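Local atomic coordinates of Ras-associated and pleckstrin homology domains-containing protein 1 (Homo sapiens, PDB entry 4GN1), a protein that mediates localized membrane signals, is implicated in lamellipodial dynamics, negatively regulates cell adhesion, and interacts with EVL, VASP and RAC1, this chain being its Ras-associating and pleckstrin homology region. Residues 55-60 / 188-193; 201-206 / 230-235; 48-53 / 86-91. All blocks are in the same frame, centred on the assembly; numbering follows the deposited sequence.

Overall arrangement
From the N terminus, the chain first builds the Ras-associating (RA) domain. Contact 3 closes a loop there, bringing residues 86-91 back to strand 48-53. Contact 1 opens inside that loop, at residues 55-60, but its other half, 188-193, comes only in the pleckstrin homology (PH) domain. Contacts 3 and 1 therefore cross along the chain, and contact 1 ties the two domains together. Contact 2 opens after contact 1 has closed and lies wholly within the PH domain, joining strand 202-206 to helix 225-240. The contacts also touch one another. Glu59 bridges to Arg88 between contacts 1 and 3, and Tyr191 packs on Val204 between contacts 1 and 2.

Contact 1: residues 55-60 / 188-193; sequences ELQMER and GQDYRN
Tyr191 of the PH domain meets Leu56 and Met58 of the RA domain where the two domains join edge to edge. Met58 and Gly188 form an antiparallel, non-hydrogen-bonded beta pair. Gln57 and Met58 both face Val53, which makes a G1 beta bulge against strand 47-53 at the same place. The Met58 side chain curls round the tyrosine hydroxyl. Its CB lies 4.0 Å from Gly188 CA and 3.4 Å from Tyr191 OH. CG and SD then pass the same oxygen at longer range. The bend at chi3 (84°) brings CE back to 3.2 Å from Tyr191 OH. That hydroxyl donates to Leu56 O at 2.7 Å, almost straight out from the carbonyl. Gly188 CA sits over one face of the Tyr191 ring, toward the rim. Tyr191 is a site phosphorylated by ABL1; here it is unmodified, and its hydroxyl is engaged in the domain interface. Val204 packs on the ring and Cys202 on the tyrosine CB. Gln57 and Gln189 exchange two hydrogen bonds. Gln189 N gives to Gln57 O at 3.1 Å. In return, the extended Gln57 side chain sets NE2 2.6 Å from Gln189 O, with that oxygen close to the amide plane of Gln57.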
ATOM      1  N   GLU A  55     -11.105   7.956  10.833  1.00 30.01           N
ATOM      2  CA  GLU A  55     -10.673   8.033  12.224  1.00 31.64           C
ATOM      3  C   GLU A  55      -9.169   8.154  12.417  1.00 32.21           C
ATOM      4  O   GLU A  55      -8.698   8.571  13.491  1.00 35.45           O
ATOM      5  CB  GLU A  55     -11.134   6.781  12.958  1.00 32.91           C
ATOM      6  CG  GLU A  55     -12.420   6.973  13.735  1.00 35.78           C
ATOM      7  CD  GLU A  55     -12.235   7.973  14.864  1.00 38.15           C
ATOM      8  OE1 GLU A  55     -11.536   7.657  15.853  1.00 39.94           O
ATOM      9  OE2 GLU A  55     -12.777   9.087  14.755  1.00 39.50           O
ATOM     10  N   LEU A  56      -8.415   7.772  11.388  1.00 29.37           N
ATOM     11  CA  LEU A  56      -6.989   7.562  11.506  1.00 28.03           C
ATOM     12  C   LEU A  56      -6.215   8.352  10.474  1.00 27.49           C
ATOM     13  O   LEU A  56      -4.986   8.235  10.397  1.00 27.14           O
ATOM     14  CB  LEU A  56      -6.688   6.085  11.326  1.00 26.96           C
ATOM     15  CG  LEU A  56      -7.152   5.131  12.434  1.00 28.20           C
ATOM     16  CD1 LEU A  56      -6.937   3.670  12.033  1.00 27.07           C
ATOM     17  CD2 LEU A  56      -6.488   5.450  13.780  1.00 29.30           C
ATOM     18  N   GLN A  57      -6.937   9.133   9.668  1.00 26.46           N
ATOM     19  CA  GLN A  57      -6.338  10.065   8.719  1.00 26.32           C
ATOM     20  C   GLN A  57      -5.250   9.406   7.841  1.00 25.11           C
ATOM     21  O   GLN A  57      -4.120   9.875   7.745  1.00 25.57           O
ATOM     22  CB  GLN A  57      -5.824  11.313   9.460  1.00 28.42           C
ATOM     23  CG  GLN A  57      -5.873  12.606   8.661  1.00 29.35           C
ATOM     24  CD  GLN A  57      -5.370  13.811   9.454  1.00 32.22           C
ATOM     25  OE1 GLN A  57      -6.064  14.321  10.334  1.00 34.09           O
ATOM     26  NE2 GLN A  57      -4.159  14.271   9.143  1.00 31.97           N
ATOM     27  N   MET A  58      -5.610   8.314   7.190  1.00 23.36           N
ATOM     28  CA  MET A  58      -4.682   7.638   6.303  1.00 23.40           C
ATOM     29  C   MET A  58      -5.434   7.078   5.089  1.00 21.96           C
ATOM     30  O   MET A  58      -6.665   7.145   5.024  1.00 21.80           O
ATOM     31  CB  MET A  58      -3.940   6.530   7.080  1.00 24.18           C
ATOM     32  CG  MET A  58      -4.882   5.476   7.634  1.00 24.29           C
ATOM     33  SD  MET A  58      -4.096   4.166   8.580  1.00 26.47           S
ATOM     34  CE  MET A  58      -3.971   4.958  10.179  1.00 27.06           C
ATOM     35  N   GLU A  59      -4.723   6.512   4.125  1.00 21.20           N
ATOM     36  CA  GLU A  59      -5.420   6.037   2.940  1.00 20.60           C
ATOM     37  C   GLU A  59      -4.646   4.946   2.234  1.00 19.58           C
ATOM     38  O   GLU A  59      -3.425   4.896   2.342  1.00 19.95           O
ATOM     39  CB  GLU A  59      -5.653   7.199   1.976  1.00 21.85           C
ATOM     40  CG  GLU A  59      -4.367   7.718   1.365  1.00 24.06           C
ATOM     41  CD  GLU A  59      -4.581   8.732   0.255  1.00 25.96           C
ATOM     42  OE1 GLU A  59      -5.580   9.512   0.326  1.00 26.30           O
ATOM     43  OE2 GLU A  59      -3.712   8.746  -0.669  1.00 26.79           O
ATOM     44  N   ARG A  60      -5.337   4.069   1.509  1.00 17.77           N
ATOM     45  CA  ARG A  60      -4.629   3.125   0.663  1.00 16.59           C
ATOM     46  C   ARG A  60      -5.294   2.964  -0.681  1.00 15.41           C
ATOM     47  O   ARG A  60      -6.519   3.138  -0.822  1.00 15.36           O
ATOM     48  CB  ARG A  60      -4.457   1.760   1.352  1.00 16.92           C
ATOM     49  CG  ARG A  60      -5.721   0.953   1.633  1.00 16.99           C
ATOM     50  CD  ARG A  60      -5.391  -0.457   2.192  1.00 17.24           C
ATOM     51  NE  ARG A  60      -6.552  -1.348   2.134  1.00 16.25           N
ATOM     52  CZ  ARG A  60      -6.696  -2.345   1.247  1.00 16.64           C
ATOM     53  NH1 ARG A  60      -5.750  -2.615   0.348  1.00 16.01           N
ATOM     54  NH2 ARG A  60      -7.796  -3.089   1.256  1.00 16.42           N
ATOM     55  N   GLY A 188      -0.067   7.590   5.530  1.00 26.25           N
ATOM     56  CA  GLY A 188      -0.598   8.574   6.471  1.00 27.02           C
ATOM     57  C   GLY A 188      -0.608   9.944   5.826  1.00 28.67           C
ATOM     58  O   GLY A 188       0.266  10.260   5.015  1.00 27.28           O
ATOM     59  N   GLN A 189      -1.610  10.750   6.186  1.00 30.36           N
ATOM     60  CA  GLN A 189      -1.783  12.092   5.621  1.00 31.73           C
ATOM     61  C   GLN A 189      -1.496  13.140   6.656  1.00 32.89           C
ATOM     62  O   GLN A 189      -2.234  13.248   7.651  1.00 33.72           O
ATOM     63  CB  GLN A 189      -3.208  12.292   5.077  1.00 33.31           C
ATOM     64  CG  GLN A 189      -3.542  11.410   3.882  1.00 34.70           C
ATOM     65  CD  GLN A 189      -2.340  11.273   2.955  1.00 38.20           C
ATOM     66  OE1 GLN A 189      -1.770  12.278   2.480  1.00 40.31           O
ATOM     67  NE2 GLN A 189      -1.924  10.027   2.714  1.00 38.46           N
ATOM     68  N   ASP A 190      -0.428  13.907   6.429  1.00 32.45           N
ATOM     69  CA  ASP A 190      -0.103  15.041   7.281  1.00 33.17           C
ATOM     70  C   ASP A 190       0.210  14.601   8.723  1.00 33.10           C
ATOM     71  O   ASP A 190      -0.234  15.201   9.703  1.00 33.39           O
ATOM     72  CB  ASP A 190      -1.233  16.078   7.240  1.00 33.80           C
ATOM     73  CG  ASP A 190      -0.856  17.377   7.937  1.00 36.54           C
ATOM     74  OD1 ASP A 190      -1.716  17.926   8.660  1.00 37.49           O
ATOM     75  OD2 ASP A 190       0.310  17.830   7.795  1.00 37.36           O
ATOM     76  N   TYR A 191       0.993  13.539   8.841  1.00 32.33           N
ATOM     77  CA  TYR A 191       1.351  12.988  10.141  1.00 32.71           C
ATOM     78  C   TYR A 191       2.338  13.895  10.883  1.00 35.09           C
ATOM     79  O   TYR A 191       2.448  13.843  12.120  1.00 35.75           O
ATOM     80  CB  TYR A 191       1.851  11.539   9.984  1.00 30.62           C
ATOM     81  CG  TYR A 191       0.726  10.518   9.953  1.00 28.10           C
ATOM     82  CD1 TYR A 191      -0.599  10.922   9.789  1.00 27.12           C
ATOM     83  CD2 TYR A 191       0.987   9.146  10.088  1.00 27.00           C
ATOM     84  CE1 TYR A 191      -1.627   9.997   9.786  1.00 25.76           C
ATOM     85  CE2 TYR A 191      -0.026   8.212  10.067  1.00 25.36           C
ATOM     86  CZ  TYR A 191      -1.334   8.634   9.919  1.00 25.08           C
ATOM     87  OH  TYR A 191      -2.368   7.723   9.904  1.00 23.32           O
ATOM     88  N   ARG A 192       3.047  14.715  10.108  1.00 36.36           N
ATOM     89  CA  ARG A 192       3.839  15.827  10.619  1.00 39.12           C
ATOM     90  C   ARG A 192       3.125  16.529  11.756  1.00 39.76           C
ATOM     91  O   ARG A 192       3.661  16.674  12.848  1.00 40.71           O
ATOM     92  CB  ARG A 192       4.063  16.836   9.498  1.00 41.09           C
ATOM     93  CG  ARG A 192       5.463  16.827   8.918  1.00 42.91           C
ATOM     94  CD  ARG A 192       6.452  17.263   9.974  1.00 45.96           C
ATOM     95  NE  ARG A 192       7.415  18.199   9.413  1.00 49.16           N
ATOM     96  CZ  ARG A 192       8.443  18.721  10.073  1.00 51.44           C
ATOM     97  NH1 ARG A 192       8.679  18.411  11.347  1.00 53.01           N
ATOM     98  NH2 ARG A 192       9.238  19.567   9.445  1.00 53.40           N
ATOM     99  N   ASN A 193       1.898  16.952  11.473  1.00 39.29           N
ATOM    100  CA  ASN A 193       1.045  17.635  12.426  1.00 40.69           C
ATOM    101  C   ASN A 193       0.279  16.717  13.404  1.00 40.29           C
ATOM    102  O   ASN A 193       0.380  16.888  14.621  1.00 41.81           O
ATOM    103  CB  ASN A 193       0.072  18.528  11.668  1.00 40.74           C
ATOM    104  CG  ASN A 193       0.761  19.660  10.942  1.00 42.19           C
ATOM    105  OD1 ASN A 193       1.606  20.355  11.499  1.00 43.93           O
ATOM    106  ND2 ASN A 193       0.383  19.869   9.693  1.00 42.04           N
TER

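Contact 2: residues 201-206 / 230-235; sequences YCLVLK and QWVNGI
Ile235 presents two branches to two leucines of strand 202-206. Its chi1 (-63°) sets CG1 beside the backbone N, anti to the carbonyl carbon; an extended chi2 (169°) then carries CD1 to Leu203. CD1 comes 3.5 Å from Leu203 CD1, the closest approach of the contact. The other branch serves Leu205, with Ile235 CG2 4.0 Å from Leu205 CD2. Both leucine side chains cross the isoleucine obliquely. Leu203 and Leu205 leave their strand toward the helix. About one helical turn before Ile235, Val232 CG2 packs 4.1 Å from Leu203 CB. Trp231 adds little more than its CB, which lies 4.5 Å from Leu203 CD1. Its indole leads away from the strand. The contact is wholly apolar, and every touching residue is buried. Val185 and Leu220, on the strands flanking 202-206, touch both leucines and extend the hydrophobic layer. Leu228 of the same helix also reaches Leu203. The axes of strand and helix segments approach to 9.7 Å at the closest, with only 26° between their directions. The C-terminal helix, here 225-240, covers one open end of a barrel-like sandwich of two beta sheets and packs on its interior side chains, as is characteristic of the PH fold.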
ATOM      1  N   TYR A 201       6.728  11.551   5.226  1.00 34.23           N
ATOM      2  CA  TYR A 201       6.786  10.280   4.506  1.00 32.76           C
ATOM      3  C   TYR A 201       6.479   9.087   5.438  1.00 31.46           C
ATOM      4  O   TYR A 201       7.382   8.416   5.942  1.00 31.21           O
ATOM      5  CB  TYR A 201       8.107  10.160   3.754  1.00 33.25           C
ATOM      6  CG  TYR A 201       8.445  11.432   3.031  1.00 34.52           C
ATOM      7  CD1 TYR A 201       7.671  11.858   1.949  1.00 34.41           C
ATOM      8  CD2 TYR A 201       9.518  12.235   3.433  1.00 36.56           C
ATOM      9  CE1 TYR A 201       7.961  13.032   1.270  1.00 34.69           C
ATOM     10  CE2 TYR A 201       9.820  13.414   2.761  1.00 37.27           C
ATOM     11  CZ  TYR A 201       9.032  13.809   1.676  1.00 37.05           C
ATOM     12  OH  TYR A 201       9.294  14.981   0.974  1.00 38.15           O
ATOM     13  N   CYS A 202       5.182   8.865   5.659  1.00 29.95           N
ATOM     14  CA  CYS A 202       4.686   7.910   6.643  1.00 29.79           C
ATOM     15  C   CYS A 202       3.855   6.772   6.063  1.00 27.94           C
ATOM     16  O   CYS A 202       2.937   6.997   5.260  1.00 26.22           O
ATOM     17  CB  CYS A 202       3.833   8.626   7.688  1.00 31.14           C
ATOM     18  SG  CYS A 202       4.732   9.685   8.829  1.00 34.37           S
ATOM     19  N   LEU A 203       4.154   5.556   6.514  1.00 27.98           N
ATOM     20  CA  LEU A 203       3.311   4.384   6.222  1.00 26.78           C
ATOM     21  C   LEU A 203       2.702   3.771   7.508  1.00 27.28           C
ATOM     22  O   LEU A 203       3.275   3.892   8.594  1.00 28.78           O
ATOM     23  CB  LEU A 203       4.093   3.339   5.439  1.00 26.57           C
ATOM     24  CG  LEU A 203       5.284   2.668   6.135  1.00 27.94           C
ATOM     25  CD1 LEU A 203       5.503   1.292   5.512  1.00 27.91           C
ATOM     26  CD2 LEU A 203       6.548   3.494   6.026  1.00 28.60           C
ATOM     27  N   VAL A 204       1.543   3.126   7.372  1.00 25.69           N
ATOM     28  CA  VAL A 204       0.792   2.617   8.506  1.00 25.09           C
ATOM     29  C   VAL A 204       0.400   1.200   8.161  1.00 24.11           C
ATOM     30  O   VAL A 204      -0.037   0.924   7.038  1.00 22.73           O
ATOM     31  CB  VAL A 204      -0.500   3.438   8.800  1.00 25.50           C
ATOM     32  CG1 VAL A 204      -1.250   2.890  10.012  1.00 25.06           C
ATOM     33  CG2 VAL A 204      -0.204   4.909   9.037  1.00 26.48           C
ATOM     34  N   LEU A 205       0.593   0.302   9.127  1.00 24.74           N
ATOM     35  CA  LEU A 205       0.182  -1.102   9.009  1.00 23.92           C
ATOM     36  C   LEU A 205      -0.869  -1.402  10.075  1.00 23.79           C
ATOM     37  O   LEU A 205      -0.672  -1.110  11.255  1.00 24.62           O
ATOM     38  CB  LEU A 205       1.383  -2.022   9.147  1.00 24.48           C
ATOM     39  CG  LEU A 205       2.572  -1.699   8.255  1.00 24.59           C
ATOM     40  CD1 LEU A 205       3.836  -2.019   9.007  1.00 26.66           C
ATOM     41  CD2 LEU A 205       2.530  -2.514   6.985  1.00 24.08           C
ATOM     42  N   LYS A 206      -2.015  -1.905   9.633  1.00 22.65           N
ATOM     43  CA  LYS A 206      -3.080  -2.352  10.541  1.00 22.89           C
ATOM     44  C   LYS A 206      -3.951  -3.408   9.893  1.00 22.03           C
ATOM     45  O   LYS A 206      -4.059  -3.476   8.669  1.00 21.08           O
ATOM     46  CB  LYS A 206      -3.973  -1.193  11.018  1.00 22.53           C
ATOM     47  CG  LYS A 206      -4.801  -0.535   9.920  1.00 20.68           C
ATOM     48  CD  LYS A 206      -6.049   0.128  10.496  1.00 20.87           C
ATOM     49  CE  LYS A 206      -7.094   0.345   9.404  1.00 19.66           C
ATOM     50  NZ  LYS A 206      -7.669  -0.961   8.991  1.00 18.91           N
ATOM     51  N   GLN A 230      10.067   2.595  -1.626  1.00 31.36           N
ATOM     52  CA  GLN A 230      10.682   1.277  -1.568  1.00 31.19           C
ATOM     53  C   GLN A 230       9.993   0.390  -0.523  1.00 29.65           C
ATOM     54  O   GLN A 230       9.627  -0.758  -0.806  1.00 28.37           O
ATOM     55  CB  GLN A 230      12.185   1.409  -1.321  1.00 33.79           C
ATOM     56  CG  GLN A 230      12.951   1.874  -2.560  1.00 35.92           C
ATOM     57  CD  GLN A 230      14.446   2.132  -2.325  1.00 39.39           C
ATOM     58  OE1 GLN A 230      15.041   2.972  -2.996  1.00 42.93           O
ATOM     59  NE2 GLN A 230      15.056   1.409  -1.391  1.00 39.76           N
ATOM     60  N   TRP A 231       9.770   0.941   0.668  1.00 28.58           N
ATOM     61  CA  TRP A 231       9.155   0.172   1.756  1.00 27.93           C
ATOM     62  C   TRP A 231       7.742  -0.291   1.499  1.00 26.36           C
ATOM     63  O   TRP A 231       7.417  -1.476   1.720  1.00 26.97           O
ATOM     64  CB  TRP A 231       9.256   0.912   3.085  1.00 28.39           C
ATOM     65  CG  TRP A 231      10.566   0.649   3.791  1.00 29.81           C
ATOM     66  CD1 TRP A 231      11.676   1.475   3.855  1.00 30.71           C
ATOM     67  CD2 TRP A 231      10.941  -0.546   4.537  1.00 30.46           C
ATOM     68  NE1 TRP A 231      12.668   0.898   4.584  1.00 32.29           N
ATOM     69  CE2 TRP A 231      12.302  -0.316   5.014  1.00 32.13           C
ATOM     70  CE3 TRP A 231      10.306  -1.738   4.856  1.00 30.11           C
ATOM     71  CZ2 TRP A 231      12.987  -1.255   5.765  1.00 33.42           C
ATOM     72  CZ3 TRP A 231      11.009  -2.679   5.623  1.00 31.43           C
ATOM     73  CH2 TRP A 231      12.317  -2.436   6.068  1.00 33.13           C
ATOM     74  N   VAL A 232       6.894   0.632   1.051  1.00 25.22           N
ATOM     75  CA  VAL A 232       5.526   0.325   0.637  1.00 23.93           C
ATOM     76  C   VAL A 232       5.510  -0.703  -0.500  1.00 24.07           C
ATOM     77  O   VAL A 232       4.787  -1.691  -0.417  1.00 23.48           O
ATOM     78  CB  VAL A 232       4.750   1.599   0.235  1.00 23.16           C
ATOM     79  CG1 VAL A 232       3.361   1.254  -0.293  1.00 22.09           C
ATOM     80  CG2 VAL A 232       4.627   2.548   1.407  1.00 23.42           C
ATOM     81  N   ASN A 233       6.314  -0.513  -1.542  1.00 25.07           N
ATOM     82  CA  ASN A 233       6.303  -1.516  -2.601  1.00 26.03           C
ATOM     83  C   ASN A 233       6.778  -2.880  -2.116  1.00 26.98           C
ATOM     84  O   ASN A 233       6.133  -3.928  -2.393  1.00 26.89           O
ATOM     85  CB  ASN A 233       7.035  -1.031  -3.849  1.00 26.54           C
ATOM     86  CG  ASN A 233       6.196  -0.026  -4.635  1.00 27.28           C
ATOM     87  OD1 ASN A 233       5.153  -0.379  -5.181  1.00 27.71           O
ATOM     88  ND2 ASN A 233       6.629   1.234  -4.671  1.00 27.64           N
ATOM     89  N   GLY A 234       7.866  -2.864  -1.353  1.00 27.60           N
ATOM     90  CA  GLY A 234       8.407  -4.089  -0.783  1.00 28.70           C
ATOM     91  C   GLY A 234       7.328  -4.789   0.010  1.00 27.84           C
ATOM     92  O   GLY A 234       6.999  -5.936  -0.258  1.00 28.41           O
ATOM     93  N   ILE A 235       6.759  -4.084   0.983  1.00 27.64           N
ATOM     94  CA  ILE A 235       5.679  -4.640   1.798  1.00 26.69           C
ATOM     95  C   ILE A 235       4.565  -5.233   0.947  1.00 24.66           C
ATOM     96  O   ILE A 235       4.080  -6.332   1.234  1.00 24.47           O
ATOM     97  CB  ILE A 235       5.162  -3.621   2.833  1.00 27.10           C
ATOM     98  CG1 ILE A 235       6.311  -3.282   3.789  1.00 28.52           C
ATOM     99  CG2 ILE A 235       3.961  -4.171   3.619  1.00 25.94           C
ATOM    100  CD1 ILE A 235       6.033  -2.106   4.693  1.00 28.94           C
TER

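Contact 3: residues 48-53 / 86-91; sequences SLVETV and MERIEK
Ser48 and Met86 pair as an antiparallel, hydrogen-bonded couple, and the dense packing gathers round the serine. Ser48 N gives a bond of 2.8 Å to Met86 O. Met86 N returns one to Ser48 O at 3.2 Å. Ser48 CB lies 3.9 Å from Arg88 CG. Its OG touches Arg88 CB and Lys91 CE, each at 3.6 Å, but takes its hydrogen bond with Asp46 O. The ammonium of Lys91 passes the serine to reach Trp47 O and a salt bridge with Asp64. Ile61 of the neighbouring strand packs on Ser48, Lys91, Val50 and Arg88. Strand 47-53, third of the beta-grasp, pairs with the last strand, 83-87, on one side and with 58-61 on the other, as in the ubiquitin-like fold of RA domains. The buried Val50 meets the looser side of the contact. Met86, partly exposed, touches Val50 CG2 by CG alone, at 4.1 Å. Arg88, also partly exposed, brings CG to 4.0 Å from Val50 CG2 and crosses the valine at about a right angle. Glu87 and Ile89 turn away into solvent. Bends at chi2 (-68°) and chi3 (-65°) place the arginine CD and NE. Arg88 NE meets Glu90 OE2 at 2.7 Å in a nearly straight salt bridge, close to the guanidinium plane. Arg88 NH1 forms a second salt bridge, with Glu59 OE2.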
ATOM      1  N   SER A  48      -7.354   4.518 -10.151  1.00 19.22           N
ATOM      2  CA  SER A  48      -7.277   3.787  -8.911  1.00 17.90           C
ATOM      3  C   SER A  48      -8.491   4.047  -8.044  1.00 16.57           C
ATOM      4  O   SER A  48      -9.157   5.073  -8.157  1.00 16.41           O
ATOM      5  CB  SER A  48      -6.018   4.214  -8.152  1.00 18.91           C
ATOM      6  OG  SER A  48      -4.836   3.929  -8.903  1.00 20.84           O
ATOM      7  N   LEU A  49      -8.768   3.106  -7.168  1.00 15.49           N
ATOM      8  CA  LEU A  49      -9.778   3.305  -6.168  1.00 15.30           C
ATOM      9  C   LEU A  49      -9.035   3.338  -4.853  1.00 15.79           C
ATOM     10  O   LEU A  49      -8.238   2.432  -4.519  1.00 15.43           O
ATOM     11  CB  LEU A  49     -10.816   2.192  -6.191  1.00 14.45           C
ATOM     12  CG  LEU A  49     -12.147   2.496  -5.499  1.00 14.57           C
ATOM     13  CD1 LEU A  49     -12.973   3.597  -6.181  1.00 14.61           C
ATOM     14  CD2 LEU A  49     -12.958   1.213  -5.407  1.00 14.02           C
ATOM     15  N   VAL A  50      -9.286   4.413  -4.124  1.00 16.33           N
ATOM     16  CA  VAL A  50      -8.566   4.721  -2.915  1.00 16.60           C
ATOM     17  C   VAL A  50      -9.589   4.796  -1.785  1.00 17.14           C
ATOM     18  O   VAL A  50     -10.666   5.388  -1.966  1.00 16.65           O
ATOM     19  CB  VAL A  50      -7.877   6.090  -3.094  1.00 17.33           C
ATOM     20  CG1 VAL A  50      -7.159   6.520  -1.825  1.00 17.42           C
ATOM     21  CG2 VAL A  50      -6.938   6.077  -4.302  1.00 16.79           C
ATOM     22  N   GLU A  51      -9.275   4.196  -0.631  1.00 17.88           N
ATOM     23  CA  GLU A  51     -10.117   4.384   0.569  1.00 18.68           C
ATOM     24  C   GLU A  51      -9.388   5.235   1.589  1.00 19.46           C
ATOM     25  O   GLU A  51      -8.162   5.116   1.721  1.00 19.74           O
ATOM     26  CB  GLU A  51     -10.592   3.045   1.187  1.00 19.32           C
ATOM     27  CG  GLU A  51      -9.537   2.206   1.906  1.00 19.98           C
ATOM     28  CD  GLU A  51     -10.075   0.900   2.479  1.00 20.21           C
ATOM     29  OE1 GLU A  51      -9.288  -0.041   2.649  1.00 21.39           O
ATOM     30  OE2 GLU A  51     -11.281   0.782   2.753  1.00 21.50           O
ATOM     31  N   THR A  52     -10.113   6.126   2.264  1.00 19.19           N
ATOM     32  CA  THR A  52      -9.550   6.773   3.429  1.00 20.47           C
ATOM     33  C   THR A  52     -10.097   6.062   4.663  1.00 20.93           C
ATOM     34  O   THR A  52     -11.246   5.591   4.644  1.00 21.44           O
ATOM     35  CB  THR A  52      -9.871   8.293   3.527  1.00 21.71           C
ATOM     36  OG1 THR A  52     -11.276   8.483   3.781  1.00 22.49           O
ATOM     37  CG2 THR A  52      -9.404   9.074   2.278  1.00 20.34           C
ATOM     38  N   VAL A  53      -9.269   5.936   5.703  1.00 21.14           N
ATOM     39  CA  VAL A  53      -9.754   5.534   7.019  1.00 21.81           C
ATOM     40  C   VAL A  53      -9.811   6.804   7.837  1.00 23.50           C
ATOM     41  O   VAL A  53      -8.790   7.374   8.222  1.00 23.73           O
ATOM     42  CB  VAL A  53      -8.902   4.439   7.680  1.00 22.01           C
ATOM     43  CG1 VAL A  53      -9.492   4.071   9.029  1.00 22.48           C
ATOM     44  CG2 VAL A  53      -8.870   3.194   6.796  1.00 20.55           C
ATOM     45  N   MET A  86      -9.364   8.229  -8.549  1.00 19.56           N
ATOM     46  CA  MET A  86      -8.333   9.153  -9.067  1.00 21.62           C
ATOM     47  C   MET A  86      -7.161   8.375  -9.662  1.00 21.39           C
ATOM     48  O   MET A  86      -6.952   7.220  -9.341  1.00 20.93           O
ATOM     49  CB  MET A  86      -7.789  10.065  -7.955  1.00 22.98           C
ATOM     50  CG  MET A  86      -7.266   9.317  -6.732  1.00 23.93           C
ATOM     51  SD  MET A  86      -6.856  10.391  -5.326  1.00 28.83           S
ATOM     52  CE  MET A  86      -5.965  11.697  -6.192  1.00 25.20           C
ATOM     53  N   GLU A  87      -6.403   9.021 -10.528  1.00 22.66           N
ATOM     54  CA  GLU A  87      -5.183   8.450 -11.045  1.00 23.72           C
ATOM     55  C   GLU A  87      -4.149   8.442  -9.948  1.00 23.84           C
ATOM     56  O   GLU A  87      -3.890   9.471  -9.318  1.00 23.50           O
ATOM     57  CB  GLU A  87      -4.659   9.325 -12.164  1.00 25.56           C
ATOM     58  CG  GLU A  87      -5.163   8.960 -13.535  1.00 26.84           C
ATOM     59  CD  GLU A  87      -5.011  10.127 -14.466  1.00 29.85           C
ATOM     60  OE1 GLU A  87      -4.340   9.965 -15.495  1.00 29.72           O
ATOM     61  OE2 GLU A  87      -5.547  11.222 -14.135  1.00 32.20           O
ATOM     62  N   ARG A  88      -3.559   7.286  -9.699  1.00 24.50           N
ATOM     63  CA  ARG A  88      -2.428   7.227  -8.770  1.00 25.61           C
ATOM     64  C   ARG A  88      -1.238   6.573  -9.466  1.00 27.57           C
ATOM     65  O   ARG A  88      -1.305   5.410  -9.864  1.00 29.74           O
ATOM     66  CB  ARG A  88      -2.821   6.489  -7.485  1.00 23.29           C
ATOM     67  CG  ARG A  88      -3.935   7.175  -6.678  1.00 22.62           C
ATOM     68  CD  ARG A  88      -3.502   8.496  -6.056  1.00 22.17           C
ATOM     69  NE  ARG A  88      -2.460   8.270  -5.057  1.00 22.06           N
ATOM     70  CZ  ARG A  88      -2.638   8.293  -3.741  1.00 21.45           C
ATOM     71  NH1 ARG A  88      -3.822   8.591  -3.228  1.00 20.68           N
ATOM     72  NH2 ARG A  88      -1.605   8.064  -2.941  1.00 21.63           N
ATOM     73  N   ILE A  89      -0.153   7.309  -9.654  1.00 30.41           N
ATOM     74  CA  ILE A  89       1.033   6.677 -10.288  1.00 31.30           C
ATOM     75  C   ILE A  89       1.672   5.640  -9.377  1.00 30.71           C
ATOM     76  O   ILE A  89       2.182   4.638  -9.867  1.00 31.66           O
ATOM     77  CB  ILE A  89       2.073   7.687 -10.844  1.00 32.61           C
ATOM     78  CG1 ILE A  89       2.769   8.474  -9.725  1.00 32.92           C
ATOM     79  CG2 ILE A  89       1.403   8.586 -11.890  1.00 33.36           C
ATOM     80  CD1 ILE A  89       3.780   9.499 -10.208  1.00 34.61           C
ATOM     81  N   GLU A  90       1.583   5.856  -8.064  1.00 29.46           N
ATOM     82  CA  GLU A  90       2.101   4.903  -7.093  1.00 29.76           C
ATOM     83  C   GLU A  90       1.669   3.453  -7.358  1.00 30.33           C
ATOM     84  O   GLU A  90       2.406   2.533  -7.004  1.00 30.68           O
ATOM     85  CB  GLU A  90       1.677   5.249  -5.659  1.00 29.72           C
ATOM     86  CG  GLU A  90       2.210   6.538  -5.085  1.00 31.01           C
ATOM     87  CD  GLU A  90       1.141   7.608  -4.945  1.00 31.95           C
ATOM     88  OE1 GLU A  90       1.337   8.517  -4.118  1.00 34.81           O
ATOM     89  OE2 GLU A  90       0.110   7.551  -5.642  1.00 31.10           O
ATOM     90  N   LYS A  91       0.485   3.237  -7.951  1.00 29.41           N
ATOM     91  CA  LYS A  91      -0.066   1.862  -8.020  1.00 27.31           C
ATOM     92  C   LYS A  91       0.804   0.910  -8.840  1.00 25.63           C
ATOM     93  O   LYS A  91       1.099  -0.193  -8.400  1.00 25.08           O
ATOM     94  CB  LYS A  91      -1.542   1.820  -8.500  1.00 27.11           C
ATOM     95  CG  LYS A  91      -2.122   0.397  -8.499  1.00 28.10           C
ATOM     96  CD  LYS A  91      -3.631   0.313  -8.786  1.00 30.33           C
ATOM     97  CE  LYS A  91      -4.003   0.702 -10.230  1.00 28.63           C
ATOM     98  NZ  LYS A  91      -5.456   0.546 -10.514  1.00 25.86           N
TER